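Local coordinates for protein 4-amino-4-deoxy-L-arabinose transferase or related glycosyltransferases of PMT family (Cupriavidus metallidurans, PDB 5EZM) that probably transfers 4-amino-4-deoxy-L-arabinose to lipid A, as an integral membrane glycosyltransferase of the GT-C fold that binds a polyprenyl phosphate and zinc, at residues A[73-77]-A[253-258]; A[83-87]-A[258-264]; A[405-409]-A[456-460]. All coordinates share one frame. Residue numbers count along the deposited sequence, not the author numbering.

Contact 1 of 3, residues A[73-77]-A[253-258]; sequences GDWVT and LVSVRN. With MPG ([(Z)-octadec-9-enyl] (2R)-2,3-bis(oxidanyl)propanoate), chain B; MPG ([(Z)-octadec-9-enyl] (2R)-2,3-bis(oxidanyl)propanoate), chain C; MPG ([(Z)-octadec-9-enyl] (2R)-2,3-bis(oxidanyl)propanoate), chain K.
Residues 73-77, an irregular turn just after helix 58-72, pack on the last turn of helix 236-257, which ends at R257; N258 is the first residue to leave helical angles. G73 stops its own helix at phi/psi 83/-7, where a CB would be jammed against the preceding carbonyl. The turn is then held by D74 (chi1 -166°, t), whose OD1 accepts from V76 N at 3.0 Å and from T77 N at 3.1 Å; the V76 bond makes an Asx turn, and the two together an Asx motif. The nearest CA atoms across the segments are those of V76 and V254, 5.8 Å apart. V76 (chi1 t) points toward the helix and lays CG1 3.7 Å from L253 CB and 3.8 Å from V254 CB. Here the loop meets the C-terminal end of helix 236-257 at the edge of the membrane-embedded helices of a GT-C enzyme, where MPG molecules lie against the protein. W75 (chi1 -72°, m) turns its ring from the helix and lays one face on MPG of chain B, CD2 to C6 3.5 Å, while CH2 comes 3.6 Å from C3 of MPG in chain C; S255 OG meets C8 of MPG in chain K at 3.3 Å. R257, m at chi1 and extended beyond, reaches off the helix toward 73-77, so that NH1 lies 3.5 Å from V76 CB and makes a long salt bridge of 3.7 Å to D74 OD1. N258 (chi1 -43°) gives ND2 to V254 O at 3.1 Å and, weakly, to T77 OG1 at 3.4 Å, while its OD1 accepts from K84.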
loop_
_atom_site.group_PDB
_atom_site.type_symbol
_atom_site.label_atom_id
_atom_site.label_comp_id
_atom_site.label_asym_id
_atom_site.label_seq_id
_atom_site.Cartn_x
_atom_site.Cartn_y
_atom_site.Cartn_z
ATOM N N GLY A 73 21.659 -8.264 -6.953
ATOM C CA GLY A 73 22.304 -7.012 -7.285
ATOM C C GLY A 73 21.825 -6.370 -8.567
ATOM O O GLY A 73 22.227 -5.236 -8.860
ATOM N N ASP A 74 20.980 -7.047 -9.341
ATOM C CA ASP A 74 20.443 -6.493 -10.581
ATOM C C ASP A 74 19.275 -5.582 -10.231
ATOM O O ASP A 74 18.156 -6.046 -10.002
ATOM C CB ASP A 74 20.014 -7.612 -11.525
ATOM C CG ASP A 74 19.760 -7.122 -12.938
ATOM O OD1 ASP A 74 19.568 -5.905 -13.135
ATOM O OD2 ASP A 74 19.750 -7.963 -13.859
ATOM N N TRP A 75 19.533 -4.277 -10.189
ATOM C CA TRP A 75 18.507 -3.287 -9.892
ATOM C C TRP A 75 17.768 -2.808 -11.134
ATOM O O TRP A 75 16.979 -1.863 -11.042
ATOM C CB TRP A 75 19.122 -2.083 -9.175
ATOM C CG TRP A 75 19.544 -2.343 -7.759
ATOM C CD1 TRP A 75 20.008 -3.518 -7.238
ATOM C CD2 TRP A 75 19.529 -1.403 -6.676
ATOM N NE1 TRP A 75 20.288 -3.364 -5.899
ATOM C CE2 TRP A 75 20.003 -2.075 -5.532
ATOM C CE3 TRP A 75 19.164 -0.057 -6.565
ATOM C CZ2 TRP A 75 20.122 -1.446 -4.296
ATOM C CZ3 TRP A 75 19.283 0.564 -5.337
ATOM C CH2 TRP A 75 19.757 -0.130 -4.219
ATOM N N VAL A 76 18.004 -3.428 -12.287
ATOM C CA VAL A 76 17.397 -3.018 -13.548
ATOM C C VAL A 76 16.340 -4.016 -14.009
ATOM O O VAL A 76 15.193 -3.646 -14.264
ATOM C CB VAL A 76 18.475 -2.814 -14.636
ATOM C CG1 VAL A 76 17.830 -2.404 -15.952
ATOM C CG2 VAL A 76 19.496 -1.784 -14.182
ATOM N N THR A 77 16.712 -5.288 -14.124
ATOM C CA THR A 77 15.808 -6.328 -14.607
ATOM C C THR A 77 15.069 -6.915 -13.411
ATOM O O THR A 77 15.597 -7.772 -12.696
ATOM C CB THR A 77 16.581 -7.396 -15.373
ATOM O OG1 THR A 77 17.421 -6.764 -16.348
ATOM C CG2 THR A 77 15.622 -8.348 -16.081
ATOM N N LEU A 253 17.794 1.474 -19.763
ATOM C CA LEU A 253 18.590 0.302 -19.411
ATOM C C LEU A 253 17.780 -0.980 -19.562
ATOM O O LEU A 253 18.226 -1.940 -20.204
ATOM C CB LEU A 253 19.127 0.443 -17.987
ATOM C CG LEU A 253 20.256 1.464 -17.817
ATOM C CD1 LEU A 253 20.575 1.669 -16.347
ATOM C CD2 LEU A 253 21.490 1.022 -18.579
ATOM N N VAL A 254 16.574 -1.008 -18.993
ATOM C CA VAL A 254 15.772 -2.225 -19.047
ATOM C C VAL A 254 15.267 -2.481 -20.464
ATOM O O VAL A 254 15.064 -3.638 -20.856
ATOM C CB VAL A 254 14.620 -2.151 -18.024
ATOM C CG1 VAL A 254 13.497 -1.261 -18.530
ATOM C CG2 VAL A 254 14.111 -3.545 -17.680
ATOM N N SER A 255 15.076 -1.425 -21.262
ATOM C CA SER A 255 14.632 -1.618 -22.640
ATOM C C SER A 255 15.760 -2.149 -23.514
ATOM O O SER A 255 15.525 -2.961 -24.415
ATOM C CB SER A 255 14.091 -0.308 -23.211
ATOM O OG SER A 255 12.930 0.118 -22.522
ATOM N N VAL A 256 16.990 -1.692 -23.269
ATOM C CA VAL A 256 18.138 -2.173 -24.031
ATOM C C VAL A 256 18.457 -3.611 -23.654
ATOM O O VAL A 256 18.584 -4.483 -24.522
ATOM C CB VAL A 256 19.353 -1.254 -23.810
ATOM C CG1 VAL A 256 20.637 -1.962 -24.220
ATOM C CG2 VAL A 256 19.187 0.043 -24.584
ATOM N N ARG A 257 18.591 -3.881 -22.353
ATOM C CA ARG A 257 18.894 -5.240 -21.913
ATOM C C ARG A 257 17.769 -6.209 -22.257
ATOM O O ARG A 257 18.031 -7.382 -22.547
ATOM C CB ARG A 257 19.170 -5.254 -20.409
ATOM C CG ARG A 257 20.382 -4.436 -19.995
ATOM C CD ARG A 257 20.657 -4.591 -18.510
ATOM N NE ARG A 257 21.747 -3.734 -18.053
ATOM C CZ ARG A 257 22.112 -3.609 -16.781
ATOM N NH1 ARG A 257 21.472 -4.287 -15.836
ATOM N NH2 ARG A 257 23.115 -2.803 -16.451
ATOM N N ASN A 258 16.520 -5.744 -22.236
ATOM C CA ASN A 258 15.354 -6.574 -22.536
ATOM C C ASN A 258 14.515 -5.873 -23.595
ATOM O O ASN A 258 13.652 -5.042 -23.272
ATOM C CB ASN A 258 14.535 -6.847 -21.279
ATOM C CG ASN A 258 15.403 -7.187 -20.092
ATOM O OD1 ASN A 258 15.947 -8.289 -20.001
ATOM N ND2 ASN A 258 15.545 -6.237 -19.170
HETATM C C2 MPG B . 25.981 -4.218 -6.303
HETATM C C3 MPG B . 25.116 -3.073 -5.792
HETATM C C4 MPG B . 24.222 -2.498 -6.878
HETATM C C5 MPG B . 23.810 -1.045 -6.586
HETATM C C6 MPG B . 22.769 -0.516 -7.585
HETATM C C1 MPG B . 27.137 -4.543 -5.351
HETATM C C2 MPG C . 22.115 2.085 -1.755
HETATM C C3 MPG C . 22.713 0.871 -2.455
HETATM C C4 MPG C . 22.438 -0.414 -1.689
HETATM C C5 MPG C . 23.436 -1.535 -2.027
HETATM C C6 MPG C . 22.878 -2.929 -1.696
HETATM C C7 MPG C . 23.858 -4.054 -2.076
HETATM C C8 MPG C . 23.127 -5.325 -2.571
HETATM C C9 MPG C . 24.105 -6.438 -3.021
HETATM C C1 MPG C . 22.235 3.366 -2.585
HETATM C C2 MPG K . 9.080 7.777 -19.847
HETATM C C3 MPG K . 10.444 7.418 -20.428
HETATM C C4 MPG K . 10.365 6.194 -21.328
HETATM C C5 MPG K . 11.705 5.810 -21.978
HETATM C C6 MPG K . 11.514 4.757 -23.084
HETATM C C7 MPG K . 12.794 3.955 -23.387
HETATM C C8 MPG K . 12.531 2.793 -24.375
HETATM C C1 MPG K . 9.080 9.117 -19.105
#

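Contact 2 of 3, residues A[83-87]-A[258-264]; sequences LKYFE and NPEFPNF
K84 NZ sits between two acceptors of the opposite segment: it donates to N258 OD1 at 2.8 Å and makes a salt bridge with E260 OE2 at 2.7 Å. To arrive there the lysine leaves the short strand 83-84 with chi1 -66° (m) and its other three torsions trans, spanning a gap of 9.6 Å between K84 CA and N258 CA. The acceptors are brought together by a type I beta turn from N258 to F261, closed by F261 N to N258 O at 3.0 Å; E260 (chi1 p, chi2 m) curls its carboxylate back to the lysine. The backbones are closer at F86 and F261, whose CA atoms are 6.7 Å apart. F86 (chi1 m) points at the turn and offers a ring face to the edge of F261 (chi1 t) in a T-shaped pair, centroids 5.1 Å apart and planes at 77°, with F86 CG to F261 CD1 at 3.5 Å. E260 OE2 lies at the edge of the F86 ring, 3.7 Å from CE2. One helical turn on, F264 (chi1 t) reaches across, its CD2 3.5 Å from F86 CB and its CE2 3.2 Å from F86 O. Its CZ is 3.5 Å from E87 OE2, and F264 stacks on H268. The aromatic cluster thereby borders the metal site in which E87 OE2 ligates zinc together with H268 and H270, beside the bound phosphocholine.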
loop_
_atom_site.group_PDB
_atom_site.type_symbol
_atom_site.label_atom_id
_atom_site.label_comp_id
_atom_site.label_asym_id
_atom_site.label_seq_id
_atom_site.Cartn_x
_atom_site.Cartn_y
_atom_site.Cartn_z
ATOM N N LEU A 83 11.887 -15.133 -12.495
ATOM C CA LEU A 83 11.279 -14.834 -13.782
ATOM C C LEU A 83 11.057 -13.336 -13.940
ATOM O O LEU A 83 10.734 -12.635 -12.978
ATOM C CB LEU A 83 9.945 -15.566 -13.947
ATOM C CG LEU A 83 10.005 -17.087 -13.882
ATOM C CD1 LEU A 83 8.597 -17.643 -13.943
ATOM C CD2 LEU A 83 10.860 -17.632 -15.014
ATOM N N LYS A 84 11.232 -12.859 -15.173
ATOM C CA LYS A 84 11.060 -11.442 -15.470
ATOM C C LYS A 84 9.663 -10.981 -15.083
ATOM O O LYS A 84 8.663 -11.622 -15.424
ATOM C CB LYS A 84 11.306 -11.174 -16.955
ATOM C CG LYS A 84 12.736 -11.400 -17.408
ATOM C CD LYS A 84 12.894 -11.064 -18.879
ATOM C CE LYS A 84 14.341 -11.183 -19.319
ATOM N NZ LYS A 84 14.548 -10.662 -20.702
ATOM N N TYR A 85 9.602 -9.868 -14.358
ATOM C CA TYR A 85 8.348 -9.268 -13.909
ATOM C C TYR A 85 8.365 -7.817 -14.376
ATOM O O TYR A 85 9.017 -6.969 -13.762
ATOM C CB TYR A 85 8.202 -9.374 -12.395
ATOM C CG TYR A 85 6.847 -8.966 -11.866
ATOM C CD1 TYR A 85 5.731 -9.767 -12.071
ATOM C CD2 TYR A 85 6.686 -7.786 -11.151
ATOM C CE1 TYR A 85 4.487 -9.400 -11.584
ATOM C CE2 TYR A 85 5.445 -7.412 -10.659
ATOM C CZ TYR A 85 4.350 -8.223 -10.879
ATOM O OH TYR A 85 3.113 -7.859 -10.393
ATOM N N PHE A 86 7.659 -7.537 -15.470
ATOM C CA PHE A 86 7.629 -6.212 -16.076
ATOM C C PHE A 86 6.275 -5.529 -15.904
ATOM O O PHE A 86 5.887 -4.700 -16.731
ATOM C CB PHE A 86 7.992 -6.294 -17.557
ATOM C CG PHE A 86 9.406 -6.729 -17.815
ATOM C CD1 PHE A 86 10.383 -6.575 -16.842
ATOM C CD2 PHE A 86 9.760 -7.287 -19.035
ATOM C CE1 PHE A 86 11.692 -6.974 -17.081
ATOM C CE2 PHE A 86 11.067 -7.685 -19.283
ATOM C CZ PHE A 86 12.034 -7.531 -18.303
ATOM N N GLU A 87 5.544 -5.861 -14.839
ATOM C CA GLU A 87 4.241 -5.251 -14.612
ATOM C C GLU A 87 4.314 -3.985 -13.760
ATOM O O GLU A 87 3.315 -3.263 -13.678
ATOM C CB GLU A 87 3.269 -6.265 -13.969
ATOM C CG GLU A 87 3.276 -7.671 -14.609
ATOM C CD GLU A 87 1.958 -8.088 -15.303
ATOM O OE1 GLU A 87 0.971 -7.322 -15.313
ATOM O OE2 GLU A 87 1.905 -9.211 -15.852
ATOM N N ASN A 258 16.520 -5.744 -22.236
ATOM C CA ASN A 258 15.354 -6.574 -22.536
ATOM C C ASN A 258 14.515 -5.873 -23.595
ATOM O O ASN A 258 13.652 -5.042 -23.272
ATOM C CB ASN A 258 14.535 -6.847 -21.279
ATOM C CG ASN A 258 15.403 -7.187 -20.092
ATOM O OD1 ASN A 258 15.947 -8.289 -20.001
ATOM N ND2 ASN A 258 15.545 -6.237 -19.170
ATOM N N PRO A 259 14.744 -6.179 -24.874
ATOM C CA PRO A 259 13.992 -5.495 -25.941
ATOM C C PRO A 259 12.485 -5.645 -25.831
ATOM O O PRO A 259 11.750 -4.780 -26.325
ATOM C CB PRO A 259 14.531 -6.152 -27.216
ATOM C CG PRO A 259 15.897 -6.623 -26.844
ATOM C CD PRO A 259 15.798 -7.054 -25.410
ATOM N N GLU A 260 11.998 -6.708 -25.196
ATOM C CA GLU A 260 10.563 -6.929 -25.086
ATOM C C GLU A 260 9.912 -6.088 -23.996
ATOM O O GLU A 260 8.686 -6.149 -23.842
ATOM C CB GLU A 260 10.280 -8.415 -24.833
ATOM C CG GLU A 260 10.634 -8.910 -23.431
ATOM C CD GLU A 260 12.128 -9.103 -23.215
ATOM O OE1 GLU A 260 12.913 -8.854 -24.155
ATOM O OE2 GLU A 260 12.522 -9.508 -22.100
ATOM N N PHE A 261 10.691 -5.300 -23.245
ATOM C CA PHE A 261 10.114 -4.577 -22.112
ATOM C C PHE A 261 9.144 -3.482 -22.539
ATOM O O PHE A 261 8.008 -3.470 -22.035
ATOM C CB PHE A 261 11.222 -4.014 -21.216
ATOM C CG PHE A 261 10.715 -3.073 -20.153
ATOM C CD1 PHE A 261 10.362 -3.549 -18.899
ATOM C CD2 PHE A 261 10.586 -1.712 -20.408
ATOM C CE1 PHE A 261 9.891 -2.682 -17.920
ATOM C CE2 PHE A 261 10.111 -0.845 -19.434
ATOM C CZ PHE A 261 9.767 -1.330 -18.190
ATOM N N PRO A 262 9.508 -2.527 -23.411
ATOM C CA PRO A 262 8.603 -1.381 -23.629
ATOM C C PRO A 262 7.244 -1.772 -24.183
ATOM O O PRO A 262 6.221 -1.250 -23.717
ATOM C CB PRO A 262 9.388 -0.489 -24.605
ATOM C CG PRO A 262 10.372 -1.388 -25.252
ATOM C CD PRO A 262 10.737 -2.408 -24.218
ATOM N N ASN A 263 7.201 -2.688 -25.157
ATOM C CA ASN A 263 5.918 -3.132 -25.695
ATOM C C ASN A 263 5.048 -3.742 -24.605
ATOM O O ASN A 263 3.833 -3.509 -24.566
ATOM C CB ASN A 263 6.140 -4.132 -26.827
ATOM C CG ASN A 263 4.853 -4.514 -27.526
ATOM O OD1 ASN A 263 3.822 -3.868 -27.347
ATOM N ND2 ASN A 263 4.908 -5.564 -28.335
ATOM N N PHE A 264 5.651 -4.516 -23.700
ATOM C CA PHE A 264 4.892 -5.088 -22.595
ATOM C C PHE A 264 4.414 -4.000 -21.643
ATOM O O PHE A 264 3.209 -3.770 -21.496
ATOM C CB PHE A 264 5.740 -6.119 -21.848
ATOM C CG PHE A 264 4.999 -6.828 -20.745
ATOM C CD1 PHE A 264 4.281 -7.982 -21.008
ATOM C CD2 PHE A 264 5.015 -6.334 -19.450
ATOM C CE1 PHE A 264 3.596 -8.634 -20.004
ATOM C CE2 PHE A 264 4.331 -6.981 -18.436
ATOM C CZ PHE A 264 3.618 -8.135 -18.715
#

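Contact 3 of 3, residues A[405-409]-A[456-460]; sequences FYRAY and GHETV. With MPG ([(Z)-octadec-9-enyl] (2R)-2,3-bis(oxidanyl)propanoate), chain N; MPG ([(Z)-octadec-9-enyl] (2R)-2,3-bis(oxidanyl)propanoate), chain X.
Y406 lays one face of its ring over V460, whose CG1 stands 3.6 Å from the ring centroid and 9° off the normal, a CH-pi contact. It is part of a helix-helix interface near the ends of two predicted transmembrane segments: residues 405-409 belong to the start of helix 403-430, and 456-460 lead from helix 435-456 into helix 458-465. The backbones are in antiparallel register, F405 CA to V460 CA at 5.4 Å and Y409 CA to G456 CA at 5.6 Å. V460 CG1 also touches F405 CB at 3.8 Å, and F405 CD1 lies 3.1 Å from T459 O. Y409 (chi1 -164°, t) swings across 456-457, CE1 3.3 Å from G456 C; a CB on residue 456 would be crowded by this ring. One face of Y409 receives H457 CA, 4.0 Å from its centroid, and the H457 ring adds an offset edge-to-face pair, centroids 5.9 Å apart and planes at 71°. The Y409 hydroxyl hydrogen-bonds to A453 O, and that of Y406 to A398 O. Two MPG molecules flank this segment: C1 of chain N is 3.7 Å from H457 CE1, and C3 of chain X is 3.7 Å from T459 CG2. T459 (chi1 p) donates OG1 to G456 O at 2.8 Å.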
loop_
_atom_site.group_PDB
_atom_site.type_symbol
_atom_site.label_atom_id
_atom_site.label_comp_id
_atom_site.label_asym_id
_atom_site.label_seq_id
_atom_site.Cartn_x
_atom_site.Cartn_y
_atom_site.Cartn_z
ATOM N N PHE A 405 -10.260 -18.865 13.007
ATOM C CA PHE A 405 -9.401 -17.690 12.893
ATOM C C PHE A 405 -10.216 -16.406 12.849
ATOM O O PHE A 405 -9.791 -15.378 13.392
ATOM C CB PHE A 405 -8.517 -17.799 11.652
ATOM C CG PHE A 405 -7.682 -19.045 11.607
ATOM C CD1 PHE A 405 -6.451 -19.094 12.237
ATOM C CD2 PHE A 405 -8.124 -20.169 10.927
ATOM C CE1 PHE A 405 -5.677 -20.240 12.192
ATOM C CE2 PHE A 405 -7.356 -21.319 10.880
ATOM C CZ PHE A 405 -6.131 -21.354 11.514
ATOM N N TYR A 406 -11.392 -16.445 12.223
ATOM C CA TYR A 406 -12.248 -15.267 12.196
ATOM C C TYR A 406 -12.938 -15.040 13.534
ATOM O O TYR A 406 -13.206 -13.888 13.899
ATOM C CB TYR A 406 -13.265 -15.391 11.063
ATOM C CG TYR A 406 -12.622 -15.286 9.699
ATOM C CD1 TYR A 406 -12.390 -14.051 9.115
ATOM C CD2 TYR A 406 -12.226 -16.421 9.007
ATOM C CE1 TYR A 406 -11.794 -13.947 7.873
ATOM C CE2 TYR A 406 -11.629 -16.329 7.763
ATOM C CZ TYR A 406 -11.417 -15.090 7.202
ATOM O OH TYR A 406 -10.824 -14.989 5.964
ATOM N N ARG A 407 -13.223 -16.110 14.279
ATOM C CA ARG A 407 -13.688 -15.938 15.650
ATOM C C ARG A 407 -12.641 -15.217 16.487
ATOM O O ARG A 407 -12.975 -14.353 17.304
ATOM C CB ARG A 407 -14.032 -17.293 16.271
ATOM C CG ARG A 407 -15.237 -17.977 15.650
ATOM C CD ARG A 407 -15.656 -19.199 16.456
ATOM N NE ARG A 407 -15.895 -18.868 17.858
ATOM C CZ ARG A 407 -17.006 -18.295 18.313
ATOM N NH1 ARG A 407 -17.989 -17.981 17.478
ATOM N NH2 ARG A 407 -17.133 -18.031 19.606
ATOM N N ALA A 408 -11.364 -15.554 16.289
ATOM C CA ALA A 408 -10.294 -14.826 16.962
ATOM C C ALA A 408 -10.117 -13.414 16.410
ATOM O O ALA A 408 -9.597 -12.547 17.119
ATOM C CB ALA A 408 -8.979 -15.599 16.848
ATOM N N TYR A 409 -10.520 -13.165 15.164
ATOM C CA TYR A 409 -10.452 -11.807 14.637
ATOM C C TYR A 409 -11.546 -10.927 15.236
ATOM O O TYR A 409 -11.332 -9.726 15.450
ATOM C CB TYR A 409 -10.553 -11.845 13.110
ATOM C CG TYR A 409 -10.125 -10.577 12.400
ATOM C CD1 TYR A 409 -9.488 -9.548 13.083
ATOM C CD2 TYR A 409 -10.363 -10.410 11.042
ATOM C CE1 TYR A 409 -9.103 -8.391 12.436
ATOM C CE2 TYR A 409 -9.981 -9.257 10.385
ATOM C CZ TYR A 409 -9.349 -8.250 11.087
ATOM O OH TYR A 409 -8.964 -7.097 10.441
ATOM N N GLY A 456 -5.079 -7.293 14.316
ATOM C CA GLY A 456 -5.964 -8.428 14.492
ATOM C C GLY A 456 -6.066 -9.295 13.255
ATOM O O GLY A 456 -6.311 -10.501 13.355
ATOM N N HIS A 457 -5.874 -8.703 12.074
ATOM C CA HIS A 457 -5.889 -9.483 10.844
ATOM C C HIS A 457 -4.800 -10.548 10.811
ATOM O O HIS A 457 -4.867 -11.451 9.971
ATOM C CB HIS A 457 -5.750 -8.562 9.630
ATOM C CG HIS A 457 -5.904 -9.269 8.321
ATOM N ND1 HIS A 457 -4.829 -9.622 7.534
ATOM C CD2 HIS A 457 -7.007 -9.707 7.669
ATOM C CE1 HIS A 457 -5.264 -10.237 6.448
ATOM N NE2 HIS A 457 -6.582 -10.305 6.506
ATOM N N GLU A 458 -3.807 -10.469 11.703
ATOM C CA GLU A 458 -2.805 -11.525 11.799
ATOM C C GLU A 458 -3.443 -12.884 12.068
ATOM O O GLU A 458 -2.908 -13.914 11.638
ATOM C CB GLU A 458 -1.788 -11.176 12.890
ATOM C CG GLU A 458 -0.923 -12.325 13.373
ATOM C CD GLU A 458 0.186 -12.701 12.405
ATOM O OE1 GLU A 458 0.119 -12.325 11.219
ATOM O OE2 GLU A 458 1.137 -13.380 12.838
ATOM N N THR A 459 -4.595 -12.906 12.750
ATOM C CA THR A 459 -5.260 -14.171 13.053
ATOM C C THR A 459 -5.552 -14.969 11.787
ATOM O O THR A 459 -5.380 -16.192 11.766
ATOM C CB THR A 459 -6.555 -13.923 13.830
ATOM O OG1 THR A 459 -7.403 -13.045 13.079
ATOM C CG2 THR A 459 -6.260 -13.307 15.184
ATOM N N VAL A 460 -5.994 -14.299 10.722
ATOM C CA VAL A 460 -6.274 -14.988 9.468
ATOM C C VAL A 460 -5.122 -14.886 8.476
ATOM O O VAL A 460 -5.074 -15.676 7.521
ATOM C CB VAL A 460 -7.574 -14.467 8.817
ATOM C CG1 VAL A 460 -8.733 -14.523 9.807
ATOM C CG2 VAL A 460 -7.382 -13.057 8.292
HETATM C C2 MPG N . -6.933 -6.769 4.899
HETATM C C3 MPG N . -6.621 -5.954 6.148
HETATM C C4 MPG N . -7.875 -5.383 6.790
HETATM C C5 MPG N . -7.551 -4.274 7.804
HETATM C C6 MPG N . -8.806 -3.476 8.195
HETATM C C7 MPG N . -8.473 -2.136 8.878
HETATM C C8 MPG N . -9.717 -1.221 8.984
HETATM C C1 MPG N . -5.666 -7.288 4.211
HETATM C C2 MPG X . -3.943 -13.231 18.281
HETATM C C3 MPG X . -3.119 -12.868 17.053
HETATM C C4 MPG X . -3.063 -11.369 16.795
HETATM C C5 MPG X . -3.086 -10.532 18.085
HETATM C C6 MPG X . -3.382 -9.044 17.828
HETATM C C7 MPG X . -3.019 -8.159 19.038
HETATM C C8 MPG X . -3.401 -6.673 18.837
HETATM C C1 MPG X . -4.456 -14.671 18.223
#

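Contacts 1 and 2 are neighbours, centres 9 Å apart, sharing N258, the residue at the step between helix 236-257 and helix 261-267. Their segments cross along the chain: 73-77 and 83-87 come first, on the connection between helix 58-72 and helix 91-103 that carries a short hairpin, and 253-264 pairs with both. F261 packs on V254 and S255, joining the two interfaces into one region that runs from the lipid-lined bundle edge to the zinc site. Contact 3 comes later in the chain, between helix 403-430 and the 435-465 region, with centres about 41 Å from contact 1 and 38 Å from contact 2; it lies across the chain's centre from contact 1, away from the metal.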